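Local coordinates for protein cytochrome B5 (Hadesarchaea archaeon YNP_N21, PDB 6NZX) that binds heme in a cytochrome b5-like domain and probably serves in electron transport, at residues 21-26 against 65-70. Residues are numbered along the deposited sequence; the frame is centred on the assembly and turned at random.
Sequences AYVAYN and ELLEKF. With HEM (protoporphyrin IX containing Fe), chain B.
Val23 reaches Leu67 with one methyl, CG2, which meets Leu67 CD2 at 3.7 Å. Val32 and Trp38 also lie against this valine side chain, while its backbone is paired with Tyr30 of the adjacent strand 28-31. Strand 22-25 is an outermost strand of the mixed four-stranded sheet of the cytochrome b5 fold, and its alternating side chains divide the work: Val23 and Tyr25 point to the 3-10 residues 65-67 on the heme side, whereas Ala24 points away and packs on Leu10 of helix 7-11 and on Leu76. Two residues along from Val23, Tyr25 makes the tighter approach, its CB standing 3.4 Å from Leu67 CD1. With CG anti to the backbone N (chi1 -179°), the tyrosine ring runs on away from Leu67, whose CD1 meets only its near end, obliquely, 3.7 Å from Tyr25 CG. The two Leu67 methyls are thus shared out, CD1 to Tyr25 and CD2 to Val23, and CD2 also touches the heme methyl CMD at 3.7 Å. Cutting Leu67 back to an alanine would probably leave a gap between the strand and the 3-10 segment, with Val23 CG2, Tyr25 CB and the heme methyl lacking this apolar partner. Around Leu67, Leu66, Lys69 and Phe70 meet the heme near the porphyrin edge and its propionates. Leu66 packs its CB against the pyrrole carbon C3D, 3.7 Å away, and the edge of the Phe70 ring meets a propionate, with CZ 3.4 Å from heme O1D. That propionate carboxylate is also gripped by Lys69, whose chain bends at chi3 (-31°) to bring NZ within 2.7 Å of heme O2D in a hydrogen bond.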
loop_
_atom_site.group_PDB
_atom_site.type_symbol
_atom_site.label_atom_id
_atom_site.label_comp_id
_atom_site.label_asym_id
_atom_site.label_seq_id
_atom_site.Cartn_x
_atom_site.Cartn_y
_atom_site.Cartn_z
ATOM N N ALA A 21 5.323 4.291 2.947
ATOM C CA ALA A 21 4.039 3.623 3.000
ATOM C C ALA A 21 3.785 2.973 1.631
ATOM O O ALA A 21 3.680 3.655 0.587
ATOM C CB ALA A 21 2.959 4.607 3.406
ATOM N N TYR A 22 3.775 1.643 1.639
ATOM C CA TYR A 22 3.564 0.821 0.442
ATOM C C TYR A 22 2.279 0.025 0.660
ATOM O O TYR A 22 1.981 -0.363 1.779
ATOM C CB TYR A 22 4.673 -0.213 0.250
ATOM C CG TYR A 22 6.014 0.269 -0.242
ATOM C CD1 TYR A 22 6.295 1.603 -0.447
ATOM C CD2 TYR A 22 7.035 -0.647 -0.441
ATOM C CE1 TYR A 22 7.545 2.013 -0.884
ATOM C CE2 TYR A 22 8.286 -0.258 -0.895
ATOM C CZ TYR A 22 8.545 1.084 -1.092
ATOM O OH TYR A 22 9.765 1.480 -1.522
ATOM N N VAL A 23 1.537 -0.229 -0.412
ATOM C CA VAL A 23 0.350 -1.062 -0.326
ATOM C C VAL A 23 0.403 -2.032 -1.496
ATOM O O VAL A 23 0.809 -1.634 -2.565
ATOM C CB VAL A 23 -0.950 -0.234 -0.350
ATOM C CG1 VAL A 23 -1.085 0.618 0.894
ATOM C CG2 VAL A 23 -1.049 0.638 -1.600
ATOM N N ALA A 24 -0.023 -3.281 -1.281
ATOM C CA ALA A 24 -0.061 -4.243 -2.383
ATOM C C ALA A 24 -1.506 -4.384 -2.875
ATOM O O ALA A 24 -2.478 -4.220 -2.113
ATOM C CB ALA A 24 0.552 -5.560 -1.986
ATOM N N TYR A 25 -1.633 -4.596 -4.188
ATOM C CA TYR A 25 -2.920 -4.839 -4.811
ATOM C C TYR A 25 -2.714 -5.763 -6.010
ATOM O O TYR A 25 -2.011 -5.391 -6.931
ATOM C CB TYR A 25 -3.607 -3.539 -5.244
ATOM C CG TYR A 25 -4.953 -3.794 -5.877
ATOM C CD1 TYR A 25 -5.146 -3.681 -7.243
ATOM C CD2 TYR A 25 -6.009 -4.254 -5.111
ATOM C CE1 TYR A 25 -6.371 -3.976 -7.825
ATOM C CE2 TYR A 25 -7.234 -4.570 -5.675
ATOM C CZ TYR A 25 -7.416 -4.427 -7.037
ATOM O OH TYR A 25 -8.631 -4.713 -7.588
ATOM N N ASN A 26 -3.319 -6.960 -5.957
ATOM C CA ASN A 26 -3.327 -7.904 -7.090
ATOM C C ASN A 26 -1.896 -8.223 -7.534
ATOM O O ASN A 26 -1.638 -8.254 -8.742
ATOM C CB ASN A 26 -4.093 -7.348 -8.302
ATOM C CG ASN A 26 -5.577 -7.594 -8.221
ATOM O OD1 ASN A 26 -6.058 -8.215 -7.270
ATOM N ND2 ASN A 26 -6.315 -7.090 -9.197
ATOM N N GLU A 65 -8.355 1.784 -9.321
ATOM C CA GLU A 65 -7.911 2.749 -10.352
ATOM C C GLU A 65 -7.006 3.831 -9.743
ATOM O O GLU A 65 -6.053 4.294 -10.399
ATOM C CB GLU A 65 -9.097 3.402 -11.082
ATOM C CG GLU A 65 -10.270 3.789 -10.185
ATOM C CD GLU A 65 -11.313 4.724 -10.787
ATOM O OE1 GLU A 65 -11.981 4.321 -11.770
ATOM O OE2 GLU A 65 -11.464 5.858 -10.269
ATOM N N LEU A 66 -7.300 4.233 -8.499
ATOM C CA LEU A 66 -6.622 5.361 -7.854
ATOM C C LEU A 66 -5.149 5.020 -7.541
ATOM O O LEU A 66 -4.341 5.911 -7.390
ATOM C CB LEU A 66 -7.397 5.748 -6.587
ATOM C CG LEU A 66 -8.843 6.222 -6.780
ATOM C CD1 LEU A 66 -9.456 6.664 -5.454
ATOM C CD2 LEU A 66 -8.935 7.358 -7.798
ATOM N N LEU A 67 -4.800 3.731 -7.463
ATOM C CA LEU A 67 -3.387 3.288 -7.294
ATOM C C LEU A 67 -2.505 3.702 -8.484
ATOM O O LEU A 67 -1.275 3.715 -8.362
ATOM C CB LEU A 67 -3.375 1.767 -7.108
ATOM C CG LEU A 67 -3.764 1.307 -5.704
ATOM C CD1 LEU A 67 -4.103 -0.180 -5.648
ATOM C CD2 LEU A 67 -2.668 1.628 -4.727
ATOM N N GLU A 68 -3.111 4.032 -9.633
ATOM C CA GLU A 68 -2.363 4.251 -10.875
ATOM C C GLU A 68 -1.491 5.506 -10.816
ATOM O O GLU A 68 -0.484 5.594 -11.520
ATOM C CB GLU A 68 -3.305 4.402 -12.069
ATOM C CG GLU A 68 -2.574 4.325 -13.395
ATOM C CD GLU A 68 -3.486 4.408 -14.606
ATOM O OE1 GLU A 68 -4.381 5.280 -14.609
ATOM O OE2 GLU A 68 -3.303 3.594 -15.523
ATOM N N LYS A 69 -1.865 6.474 -9.984
ATOM C CA LYS A 69 -1.101 7.700 -9.843
ATOM C C LYS A 69 0.235 7.445 -9.113
ATOM O O LYS A 69 1.114 8.312 -9.145
ATOM C CB LYS A 69 -1.930 8.754 -9.099
ATOM C CG LYS A 69 -3.308 9.026 -9.691
ATOM C CD LYS A 69 -4.066 10.178 -9.079
ATOM C CE LYS A 69 -3.758 10.411 -7.614
ATOM N NZ LYS A 69 -4.634 11.470 -7.051
ATOM N N PHE A 70 0.397 6.273 -8.481
ATOM C CA PHE A 70 1.540 5.981 -7.604
ATOM C C PHE A 70 2.531 5.016 -8.268
ATOM O O PHE A 70 2.146 4.109 -9.012
ATOM C CB PHE A 70 0.991 5.472 -6.268
ATOM C CG PHE A 70 0.164 6.535 -5.586
ATOM C CD1 PHE A 70 0.784 7.601 -4.956
ATOM C CD2 PHE A 70 -1.214 6.524 -5.666
ATOM C CE1 PHE A 70 0.049 8.623 -4.385
ATOM C CE2 PHE A 70 -1.956 7.543 -5.086
ATOM C CZ PHE A 70 -1.324 8.592 -4.461
HETATM C CHA HEM B . -8.291 7.421 -1.937
HETATM C CHB HEM B . -11.457 5.791 1.486
HETATM C CHC HEM B . -9.494 1.325 1.080
HETATM C CHD HEM B . -6.185 3.065 -2.041
HETATM C C1A HEM B . -9.390 7.342 -0.980
HETATM C C2A HEM B . -10.206 8.536 -0.712
HETATM C C3A HEM B . -11.147 8.016 0.314
HETATM C C4A HEM B . -10.783 6.674 0.498
HETATM C CMA HEM B . -12.240 8.817 0.982
HETATM C CAA HEM B . -10.082 9.901 -1.370
HETATM C CBA HEM B . -10.741 9.885 -2.771
HETATM C CGA HEM B . -9.853 10.425 -3.902
HETATM O O1A HEM B . -9.961 9.913 -5.044
HETATM O O2A HEM B . -9.045 11.368 -3.695
HETATM C C1B HEM B . -11.186 4.367 1.751
HETATM C C2B HEM B . -11.932 3.606 2.659
HETATM C C3B HEM B . -11.368 2.242 2.547
HETATM C C4B HEM B . -10.338 2.440 1.521
HETATM C CMB HEM B . -13.058 4.020 3.576
HETATM C CAB HEM B . -11.628 0.936 3.293
HETATM C CBB HEM B . -12.957 0.279 2.950
HETATM C C1C HEM B . -8.399 1.366 0.128
HETATM C C2C HEM B . -7.662 0.226 -0.123
HETATM C C3C HEM B . -6.616 0.723 -1.045
HETATM C C4C HEM B . -6.950 2.144 -1.204
HETATM C CMC HEM B . -7.936 -1.120 0.479
HETATM C CAC HEM B . -5.517 0.033 -1.779
HETATM C CBC HEM B . -5.423 -1.277 -1.868
HETATM C C1D HEM B . -6.458 4.481 -2.291
HETATM C C2D HEM B . -5.657 5.232 -3.146
HETATM C C3D HEM B . -6.286 6.550 -3.145
HETATM C C4D HEM B . -7.354 6.356 -2.263
HETATM C CMD HEM B . -4.451 4.790 -3.929
HETATM C CAD HEM B . -5.851 7.801 -3.899
HETATM C CBD HEM B . -4.861 8.556 -3.001
HETATM C CGD HEM B . -4.434 9.889 -3.569
HETATM O O1D HEM B . -3.643 10.604 -2.915
HETATM O O2D HEM B . -4.871 10.260 -4.679
HETATM N NA HEM B . -9.724 6.273 -0.246
HETATM N NB HEM B . -10.244 3.687 1.060
HETATM N NC HEM B . -8.012 2.490 -0.462
HETATM N ND HEM B . -7.488 5.128 -1.739
HETATM FE FE HEM B . -8.875 4.378 -0.357
#